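Local coordinates for putative nucleoprotein (Infectious salmon anemia virus, PDB 4EWC) that encapsidates the negative-strand viral RNA genome, protecting it from nucleases and forming the ribonucleoprotein that serves as template for transcription and replication, at residues Asp105-Glu110 / Gly297-Ser302; Ile180-Ala185 / Ser267-Asp272; Cys347-Gln352 / Leu380-Arg385. One frame throughout, in Å; residues are numbered along the deposited sequence.

Contact 1 (Asp105-Glu110 / Gly297-Ser302); sequences DNFSKE and GANIPS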
loop_
_atom_site.group_PDB
_atom_site.type_symbol
_atom_site.label_atom_id
_atom_site.label_comp_id
_atom_site.label_asym_id
_atom_site.label_seq_id
_atom_site.Cartn_x
_atom_site.Cartn_y
_atom_site.Cartn_z
ATOM N N ASP A 105 6.911 -23.773 -21.001
ATOM C CA ASP A 105 7.482 -25.098 -21.257
ATOM C C ASP A 105 8.920 -25.208 -20.749
ATOM O O ASP A 105 9.323 -26.244 -20.218
ATOM C CB ASP A 105 7.433 -25.441 -22.749
ATOM C CG ASP A 105 6.152 -26.162 -23.148
ATOM O OD1 ASP A 105 5.561 -26.884 -22.305
ATOM O OD2 ASP A 105 5.739 -26.015 -24.322
ATOM N N ASN A 106 9.681 -24.130 -20.912
ATOM C CA ASN A 106 11.056 -24.074 -20.434
ATOM C C ASN A 106 11.137 -24.019 -18.905
ATOM O O ASN A 106 11.881 -24.782 -18.283
ATOM C CB ASN A 106 11.787 -22.869 -21.042
ATOM C CG ASN A 106 12.003 -23.010 -22.544
ATOM O OD1 ASN A 106 12.023 -24.126 -23.076
ATOM N ND2 ASN A 106 12.165 -21.880 -23.234
ATOM N N PHE A 107 10.362 -23.105 -18.323
ATOM C CA PHE A 107 10.192 -22.989 -16.873
ATOM C C PHE A 107 9.833 -24.334 -16.255
ATOM O O PHE A 107 10.467 -24.758 -15.287
ATOM C CB PHE A 107 9.102 -21.953 -16.567
ATOM C CG PHE A 107 9.032 -21.527 -15.120
ATOM C CD1 PHE A 107 9.897 -20.573 -14.613
ATOM C CD2 PHE A 107 8.061 -22.031 -14.291
ATOM C CE1 PHE A 107 9.812 -20.165 -13.300
ATOM C CE2 PHE A 107 7.982 -21.623 -12.981
ATOM C CZ PHE A 107 8.855 -20.694 -12.483
ATOM N N SER A 108 8.834 -25.007 -16.832
ATOM C CA SER A 108 8.360 -26.298 -16.311
ATOM C C SER A 108 9.395 -27.409 -16.438
ATOM O O SER A 108 9.473 -28.275 -15.587
ATOM C CB SER A 108 7.072 -26.739 -16.998
ATOM O OG SER A 108 6.012 -25.893 -16.631
ATOM N N LYS A 109 10.173 -27.391 -17.516
ATOM C CA LYS A 109 11.233 -28.376 -17.709
ATOM C C LYS A 109 12.306 -28.157 -16.651
ATOM O O LYS A 109 12.837 -29.103 -16.066
ATOM C CB LYS A 109 11.857 -28.254 -19.106
ATOM C CG LYS A 109 12.636 -29.494 -19.558
ATOM C CD LYS A 109 13.931 -29.138 -20.286
ATOM C CE LYS A 109 14.989 -28.565 -19.330
ATOM N NZ LYS A 109 16.341 -28.426 -19.959
ATOM N N GLU A 110 12.630 -26.897 -16.403
ATOM C CA GLU A 110 13.653 -26.609 -15.421
ATOM C C GLU A 110 13.157 -26.943 -14.024
ATOM O O GLU A 110 13.899 -27.496 -13.231
ATOM C CB GLU A 110 14.147 -25.153 -15.514
ATOM C CG GLU A 110 15.502 -24.977 -14.868
ATOM C CD GLU A 110 16.503 -26.036 -15.336
ATOM O OE1 GLU A 110 16.784 -26.065 -16.560
ATOM O OE2 GLU A 110 16.987 -26.845 -14.496
ATOM N N GLY A 297 11.983 -19.203 -7.470
ATOM C CA GLY A 297 13.224 -19.776 -7.963
ATOM C C GLY A 297 13.129 -21.181 -8.515
ATOM O O GLY A 297 14.152 -21.820 -8.777
ATOM N N ALA A 298 11.901 -21.662 -8.691
ATOM C CA ALA A 298 11.632 -22.966 -9.318
ATOM C C ALA A 298 12.443 -23.278 -10.612
ATOM O O ALA A 298 12.747 -24.438 -10.898
ATOM C CB ALA A 298 10.146 -23.112 -9.568
ATOM N N ASN A 299 12.804 -22.249 -11.373
ATOM C CA ASN A 299 13.565 -22.443 -12.601
ATOM C C ASN A 299 15.082 -22.204 -12.483
ATOM O O ASN A 299 15.766 -22.021 -13.506
ATOM C CB ASN A 299 13.029 -21.513 -13.691
ATOM C CG ASN A 299 13.102 -20.055 -13.286
ATOM O OD1 ASN A 299 12.995 -19.725 -12.093
ATOM N ND2 ASN A 299 13.282 -19.170 -14.265
ATOM N N ILE A 300 15.611 -22.162 -11.262
ATOM C CA ILE A 300 17.058 -22.079 -11.097
ATOM C C ILE A 300 17.644 -23.401 -11.554
ATOM O O ILE A 300 17.169 -24.454 -11.147
ATOM C CB ILE A 300 17.464 -21.836 -9.647
ATOM C CG1 ILE A 300 17.072 -20.428 -9.220
ATOM C CG2 ILE A 300 18.943 -22.041 -9.471
ATOM C CD1 ILE A 300 17.174 -20.205 -7.736
ATOM N N PRO A 301 18.658 -23.347 -12.432
ATOM C CA PRO A 301 19.317 -24.530 -13.002
ATOM C C PRO A 301 19.748 -25.527 -11.927
ATOM O O PRO A 301 20.489 -25.164 -11.006
ATOM C CB PRO A 301 20.529 -23.935 -13.726
ATOM C CG PRO A 301 20.119 -22.554 -14.079
ATOM C CD PRO A 301 19.218 -22.092 -12.970
ATOM N N SER A 302 19.294 -26.772 -12.056
ATOM C CA SER A 302 19.435 -27.765 -10.988
ATOM C C SER A 302 20.870 -28.029 -10.517
ATOM O O SER A 302 21.081 -28.361 -9.351
ATOM C CB SER A 302 18.766 -29.078 -11.389
ATOM O OG SER A 302 19.567 -29.788 -12.304
#
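Glu110 and Asn299 mark the closest backbone approach, their CA atoms 5.0 Å apart where helix 96-114 passes the loop that leads into helix 302-305. The arrangement is a helix packed against a beta turn: Gly297 to Ile300 form a type I turn, closed by the Ile300 N to Gly297 O bond of 2.9 Å, and the helix offers it two side chains one turn apart, Phe107 and Glu110. Phe107 supplies the apolar part. The CD1-CE1 side of its ring lies against Asn299, with Phe107 CD1 3.4 Å from Asn299 CB and Phe107 CE1 3.3 Å from Asn299 CG. Ring and amide planes are inclined at 45°, so the two groups do not stack flat. Farther round the ring, the methyl of Ala298 is met (Phe107 CZ to Ala298 CB 4.0 Å), and Gln273, whose OE1 accepts from Gly297 N, also touches the phenylalanine. The next turn of the same helix adds polar links, because Asn114 ND2 bonds to both Ala298 O and Ile300 O. Glu110 reaches the later part of the loop. Its aliphatic part passes the peptide carbonyl of Asn299, Glu110 CG standing 3.3 Å from Asn299 O, and the bend at chi2 (49°) turns CD toward Pro301 CA. Pro301 is the N-cap residue of helix 302-305, which places the carboxylate beside the start of that helix, where a negative charge would be expected to be favourable. The link is nevertheless weak: Ser302 N donates to Glu110 OE2 over 3.4 Å, at an N-H...O angle of 151°.

Contact 2 (Ile180-Ala185 / Ser267-Asp272); sequences IMRILA and SVLSAD. Unlike the reference sequence in segment 180-185: Met181 (reference Ile).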
loop_
_atom_site.group_PDB
_atom_site.type_symbol
_atom_site.label_atom_id
_atom_site.label_comp_id
_atom_site.label_asym_id
_atom_site.label_seq_id
_atom_site.Cartn_x
_atom_site.Cartn_y
_atom_site.Cartn_z
ATOM N N ILE A 180 23.866 -11.817 -20.444
ATOM C CA ILE A 180 25.200 -12.349 -20.177
ATOM C C ILE A 180 25.171 -13.479 -19.125
ATOM O O ILE A 180 25.747 -14.548 -19.330
ATOM C CB ILE A 180 26.177 -11.193 -19.812
ATOM C CG1 ILE A 180 26.543 -10.423 -21.093
ATOM C CG2 ILE A 180 27.425 -11.692 -19.119
ATOM C CD1 ILE A 180 27.156 -9.046 -20.866
HETATM N N MSE A 181 24.470 -13.266 -18.015
HETATM C CA MSE A 181 24.339 -14.321 -17.014
HETATM C C MSE A 181 23.599 -15.565 -17.544
HETATM O O MSE A 181 23.924 -16.692 -17.172
HETATM C CB MSE A 181 23.620 -13.819 -15.755
HETATM C CG MSE A 181 24.382 -12.874 -14.891
HETATM SE SE MSE A 181 26.195 -13.502 -14.419
HETATM C CE MSE A 181 25.874 -15.281 -13.725
ATOM N N ARG A 182 22.591 -15.351 -18.379
ATOM C CA ARG A 182 21.788 -16.455 -18.883
ATOM C C ARG A 182 22.634 -17.305 -19.801
ATOM O O ARG A 182 22.580 -18.536 -19.755
ATOM C CB ARG A 182 20.543 -15.947 -19.617
ATOM C CG ARG A 182 19.415 -15.527 -18.705
ATOM C CD ARG A 182 18.251 -14.953 -19.509
ATOM N NE ARG A 182 17.314 -14.199 -18.668
ATOM C CZ ARG A 182 16.298 -14.741 -17.989
ATOM N NH1 ARG A 182 16.076 -16.053 -18.044
ATOM N NH2 ARG A 182 15.496 -13.972 -17.253
ATOM N N ILE A 183 23.419 -16.638 -20.639
ATOM C CA ILE A 183 24.315 -17.343 -21.541
ATOM C C ILE A 183 25.447 -18.009 -20.758
ATOM O O ILE A 183 25.884 -19.118 -21.080
ATOM C CB ILE A 183 24.838 -16.421 -22.662
ATOM C CG1 ILE A 183 25.434 -17.243 -23.793
ATOM C CG2 ILE A 183 25.831 -15.419 -22.154
ATOM C CD1 ILE A 183 24.402 -18.069 -24.501
ATOM N N LEU A 184 25.896 -17.338 -19.707
ATOM C CA LEU A 184 26.931 -17.896 -18.854
ATOM C C LEU A 184 26.437 -19.182 -18.223
ATOM O O LEU A 184 27.105 -20.207 -18.296
ATOM C CB LEU A 184 27.326 -16.903 -17.772
ATOM C CG LEU A 184 28.305 -17.391 -16.700
ATOM C CD1 LEU A 184 29.416 -18.258 -17.269
ATOM C CD2 LEU A 184 28.901 -16.197 -16.002
ATOM N N ALA A 185 25.264 -19.109 -17.600
ATOM C CA ALA A 185 24.641 -20.288 -17.011
ATOM C C ALA A 185 24.536 -21.397 -18.057
ATOM O O ALA A 185 24.845 -22.559 -17.785
ATOM C CB ALA A 185 23.275 -19.946 -16.447
ATOM N N SER A 267 18.683 -14.290 -8.305
ATOM C CA SER A 267 18.394 -12.878 -8.500
ATOM C C SER A 267 17.978 -12.587 -9.947
ATOM O O SER A 267 16.959 -11.951 -10.190
ATOM C CB SER A 267 19.580 -12.041 -8.089
ATOM O OG SER A 267 19.781 -12.095 -6.705
ATOM N N VAL A 268 18.756 -13.082 -10.897
ATOM C CA VAL A 268 18.561 -12.755 -12.309
ATOM C C VAL A 268 17.234 -13.294 -12.824
ATOM O O VAL A 268 16.509 -12.620 -13.578
ATOM C CB VAL A 268 19.710 -13.333 -13.173
ATOM C CG1 VAL A 268 19.274 -13.569 -14.599
ATOM C CG2 VAL A 268 20.915 -12.431 -13.111
ATOM N N LEU A 269 16.907 -14.507 -12.384
ATOM C CA LEU A 269 15.734 -15.204 -12.878
ATOM C C LEU A 269 14.446 -14.776 -12.182
ATOM O O LEU A 269 13.365 -15.094 -12.660
ATOM C CB LEU A 269 15.903 -16.708 -12.710
ATOM C CG LEU A 269 16.995 -17.336 -13.546
ATOM C CD1 LEU A 269 17.005 -18.823 -13.284
ATOM C CD2 LEU A 269 16.798 -17.038 -15.015
ATOM N N SER A 270 14.547 -14.074 -11.057
ATOM C CA SER A 270 13.343 -13.726 -10.308
ATOM C C SER A 270 12.443 -12.737 -11.063
ATOM O O SER A 270 11.249 -12.638 -10.792
ATOM C CB SER A 270 13.670 -13.241 -8.883
ATOM O OG SER A 270 14.474 -12.079 -8.893
ATOM N N ALA A 271 13.003 -12.042 -12.047
ATOM C CA ALA A 271 12.219 -11.115 -12.852
ATOM C C ALA A 271 11.273 -11.872 -13.763
ATOM O O ALA A 271 10.184 -11.387 -14.074
ATOM C CB ALA A 271 13.118 -10.194 -13.658
ATOM N N ASP A 272 11.665 -13.069 -14.184
ATOM C CA ASP A 272 10.768 -13.907 -14.980
ATOM C C ASP A 272 9.541 -14.320 -14.209
ATOM O O ASP A 272 8.453 -14.433 -14.775
ATOM C CB ASP A 272 11.477 -15.154 -15.484
ATOM C CG ASP A 272 12.764 -14.830 -16.216
ATOM O OD1 ASP A 272 12.970 -13.652 -16.618
ATOM O OD2 ASP A 272 13.579 -15.769 -16.390
#
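A salt bridge ties Arg182 of helix 174-188 to Asp272 of the segment 267-272, the two side chains reaching toward each other tip to tip. The arginine is extended from CG to NE, and its outer end grips a single oxygen with two nitrogens: Arg182 NH1 donates to Asp272 OD2 over 3.0 Å and Arg182 NH2 donates to Asp272 OD2 over 2.8 Å. Both bonds use the syn lone pair of OD2 and lie in the guanidinium plane, while the two flat groups are nearly coplanar, 23° apart. The other oxygen is engaged less favourably. Arg182 NH2 is 2.6 Å from Asp272 OD1, but at an N-H...O angle of 125° this bond is weak, and OD1 has a second weak donor in Thr479 OG1. Lys480, in a probable nuclear localization signal, brings its NZ close to Arg182 NH1, so the carboxylate may temper the repulsion between these like charges. Ser270 OG donates to Ser267 O over 2.8 Å, and that carbonyl also receives Ser448 OG. An apolar contact lies one residue earlier on the arginine's helix: CG of Met181, present as selenomethionine, meets Val268 CG2 at 3.9 Å. Met181 also packs along helix 253-269 on Met261, Ile264 and Met265, while Ile183 and Leu184, directed elsewhere, join helix 174-188 to helices 142-162 and 226-236.

Contact 3 (Cys347-Gln352 / Leu380-Arg385); sequences CRTEEQ and LIDPPR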
loop_
_atom_site.group_PDB
_atom_site.type_symbol
_atom_site.label_atom_id
_atom_site.label_comp_id
_atom_site.label_asym_id
_atom_site.label_seq_id
_atom_site.Cartn_x
_atom_site.Cartn_y
_atom_site.Cartn_z
ATOM N N CYS A 347 11.467 -26.051 8.088
ATOM C CA CYS A 347 10.494 -25.484 8.998
ATOM C C CYS A 347 11.140 -24.635 10.079
ATOM O O CYS A 347 12.209 -24.961 10.600
ATOM C CB CYS A 347 9.643 -26.573 9.642
ATOM S SG CYS A 347 8.691 -27.503 8.496
ATOM N N ARG A 348 10.455 -23.549 10.419
ATOM C CA ARG A 348 10.954 -22.580 11.373
ATOM C C ARG A 348 10.000 -22.424 12.546
ATOM O O ARG A 348 10.282 -21.676 13.486
ATOM C CB ARG A 348 11.183 -21.252 10.699
ATOM C CG ARG A 348 12.335 -21.297 9.712
ATOM C CD ARG A 348 12.288 -20.128 8.746
ATOM N NE ARG A 348 12.331 -18.842 9.421
ATOM C CZ ARG A 348 11.282 -18.034 9.559
ATOM N NH1 ARG A 348 10.089 -18.370 9.064
ATOM N NH2 ARG A 348 11.427 -16.874 10.194
ATOM N N THR A 349 8.873 -23.123 12.487
ATOM C CA THR A 349 8.046 -23.278 13.662
ATOM C C THR A 349 7.835 -24.758 13.933
ATOM O O THR A 349 7.887 -25.578 13.017
ATOM C CB THR A 349 6.679 -22.576 13.523
ATOM O OG1 THR A 349 5.863 -23.275 12.571
ATOM C CG2 THR A 349 6.854 -21.115 13.110
ATOM N N GLU A 350 7.601 -25.099 15.198
ATOM C CA GLU A 350 7.462 -26.497 15.608
ATOM C C GLU A 350 6.216 -27.093 15.000
ATOM O O GLU A 350 6.189 -28.260 14.617
ATOM C CB GLU A 350 7.393 -26.606 17.128
ATOM C CG GLU A 350 7.194 -28.033 17.624
ATOM C CD GLU A 350 8.428 -28.898 17.396
ATOM O OE1 GLU A 350 9.432 -28.376 16.871
ATOM O OE2 GLU A 350 8.391 -30.094 17.743
ATOM N N GLU A 351 5.181 -26.266 14.936
ATOM C CA GLU A 351 3.917 -26.661 14.352
ATOM C C GLU A 351 4.095 -27.238 12.952
ATOM O O GLU A 351 3.522 -28.260 12.619
ATOM C CB GLU A 351 2.986 -25.457 14.302
ATOM C CG GLU A 351 1.732 -25.664 13.466
ATOM C CD GLU A 351 0.750 -26.610 14.101
ATOM O OE1 GLU A 351 0.516 -26.503 15.331
ATOM O OE2 GLU A 351 0.196 -27.465 13.372
ATOM N N GLN A 352 4.900 -26.569 12.134
ATOM C CA GLN A 352 5.172 -27.038 10.785
ATOM C C GLN A 352 6.006 -28.323 10.785
ATOM O O GLN A 352 5.830 -29.184 9.923
ATOM C CB GLN A 352 5.837 -25.941 9.990
ATOM C CG GLN A 352 4.886 -24.797 9.716
ATOM C CD GLN A 352 5.567 -23.481 9.344
ATOM O OE1 GLN A 352 6.465 -23.002 10.034
ATOM N NE2 GLN A 352 5.111 -22.882 8.252
ATOM N N LEU A 380 2.416 -20.304 4.079
ATOM C CA LEU A 380 2.019 -18.944 3.756
ATOM C C LEU A 380 2.044 -18.043 4.986
ATOM O O LEU A 380 2.321 -16.858 4.880
ATOM C CB LEU A 380 0.606 -18.910 3.178
ATOM C CG LEU A 380 0.278 -19.741 1.953
ATOM C CD1 LEU A 380 -1.128 -19.371 1.542
ATOM C CD2 LEU A 380 1.276 -19.518 0.811
ATOM N N ILE A 381 1.709 -18.605 6.137
ATOM C CA ILE A 381 1.817 -17.881 7.393
ATOM C C ILE A 381 3.279 -17.726 7.885
ATOM O O ILE A 381 3.700 -16.638 8.293
ATOM C CB ILE A 381 0.994 -18.578 8.496
ATOM C CG1 ILE A 381 -0.491 -18.614 8.122
ATOM C CG2 ILE A 381 1.198 -17.888 9.858
ATOM C CD1 ILE A 381 -1.279 -19.659 8.918
ATOM N N ASP A 382 4.035 -18.822 7.862
ATOM C CA ASP A 382 5.409 -18.839 8.329
ATOM C C ASP A 382 6.342 -19.437 7.283
ATOM O O ASP A 382 6.535 -20.650 7.271
ATOM C CB ASP A 382 5.521 -19.693 9.587
ATOM C CG ASP A 382 5.043 -18.977 10.834
ATOM O OD1 ASP A 382 5.674 -17.956 11.201
ATOM O OD2 ASP A 382 4.050 -19.448 11.462
ATOM N N PRO A 383 6.932 -18.592 6.418
ATOM C CA PRO A 383 7.758 -19.053 5.284
ATOM C C PRO A 383 8.826 -20.084 5.675
ATOM O O PRO A 383 9.347 -20.038 6.790
ATOM C CB PRO A 383 8.445 -17.764 4.789
ATOM C CG PRO A 383 7.596 -16.656 5.281
ATOM C CD PRO A 383 6.893 -17.122 6.529
ATOM N N PRO A 384 9.163 -20.998 4.754
ATOM C CA PRO A 384 10.258 -21.961 4.967
ATOM C C PRO A 384 11.611 -21.255 4.992
ATOM O O PRO A 384 11.676 -20.078 4.621
ATOM C CB PRO A 384 10.172 -22.858 3.729
ATOM C CG PRO A 384 9.594 -21.952 2.665
ATOM C CD PRO A 384 8.621 -21.058 3.383
ATOM N N ARG A 385 12.671 -21.949 5.398
ATOM C CA ARG A 385 14.006 -21.337 5.408
ATOM C C ARG A 385 14.417 -20.963 4.000
ATOM O O ARG A 385 14.432 -21.801 3.106
ATOM C CB ARG A 385 15.046 -22.276 6.011
ATOM C CG ARG A 385 14.824 -22.575 7.465
ATOM C CD ARG A 385 15.827 -23.584 7.987
ATOM N NE ARG A 385 15.425 -24.048 9.304
ATOM C CZ ARG A 385 15.678 -23.384 10.427
ATOM N NH1 ARG A 385 16.338 -22.229 10.378
ATOM N NH2 ARG A 385 15.276 -23.871 11.598
HETATM O O HOH W 1 9.048 -22.468 8.385
#
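Carbon rather than charge brings Arg348 against Arg385, in the helical-bundle region of the nucleoprotein, where the N-terminal end of helix 350-358 faces the proline-containing exit of helix 369-381. The two side chains cross obliquely, with their guanidinium planes 84° apart. Their charged ends stay apart: Arg348 CG lies over the centre of one face of the Arg385 guanidinium and is 3.6 Å from Arg385 CG. Arg385 has its strongest polar partner in Gly345 O, which receives NE. Arg348 bends instead at chi3 (59°), which turns NE away from the extended course of the chain, and Arg348 NH1 donates to Pro383 O over 2.9 Å. That oxygen is tilted from the guanidinium plane, whereas the donor lies in the carbonyl plane. Gln352 meets Asp382 with its amide plane turned well away from the carboxylate plane. Gln352 NE2 gives a nearly straight bond (166°, 2.8 Å) to Asp382 O, the carbonyl of the first residue to leave the helix; Ser378 OG is a weak second partner of NE2. The Thr349 and Asp382 side chains cross at about a right angle, Thr349 CG2 standing 3.6 Å from Asp382 CG, while the carboxylate itself forms a salt bridge with Arg563. Thr349 is also the N-cap of helix 350-358, its OG1 accepting weakly from Gln352 N. The contact also meets the second subunit, Arg348 packing on its Gly524 and Pro383 on its Gly523. Between the two segments sits a water that accepts from Arg348 N at 2.7 Å and has Pro383 O close by. A further bond fixes the glutamine amide within its own segment: Thr349 OG1 donates to Gln352 OE1 over 2.6 Å, from above the carbonyl plane.

Contacts 1 and 2 are neighbours, their centres 12 Å apart, and along the chain contact 2 is nested inside the loop closed by contact 1. Leu269 joins them directly: its CD1 packs 3.4 Å from Asn299 O and 3.9 Å from Ile300 CA, so the turn held by helix 96-114 also rests on Leu269 of the segment 267-272. Contact 3 follows both in sequence and stands apart, its centre 24 Å from that of contact 1 and 29 Å from that of contact 2, with nearest atoms about 11 Å and 14 Å away. It alone of the three touches the second subunit, whereas contacts 1 and 2 join parts of one chain nearer its centre.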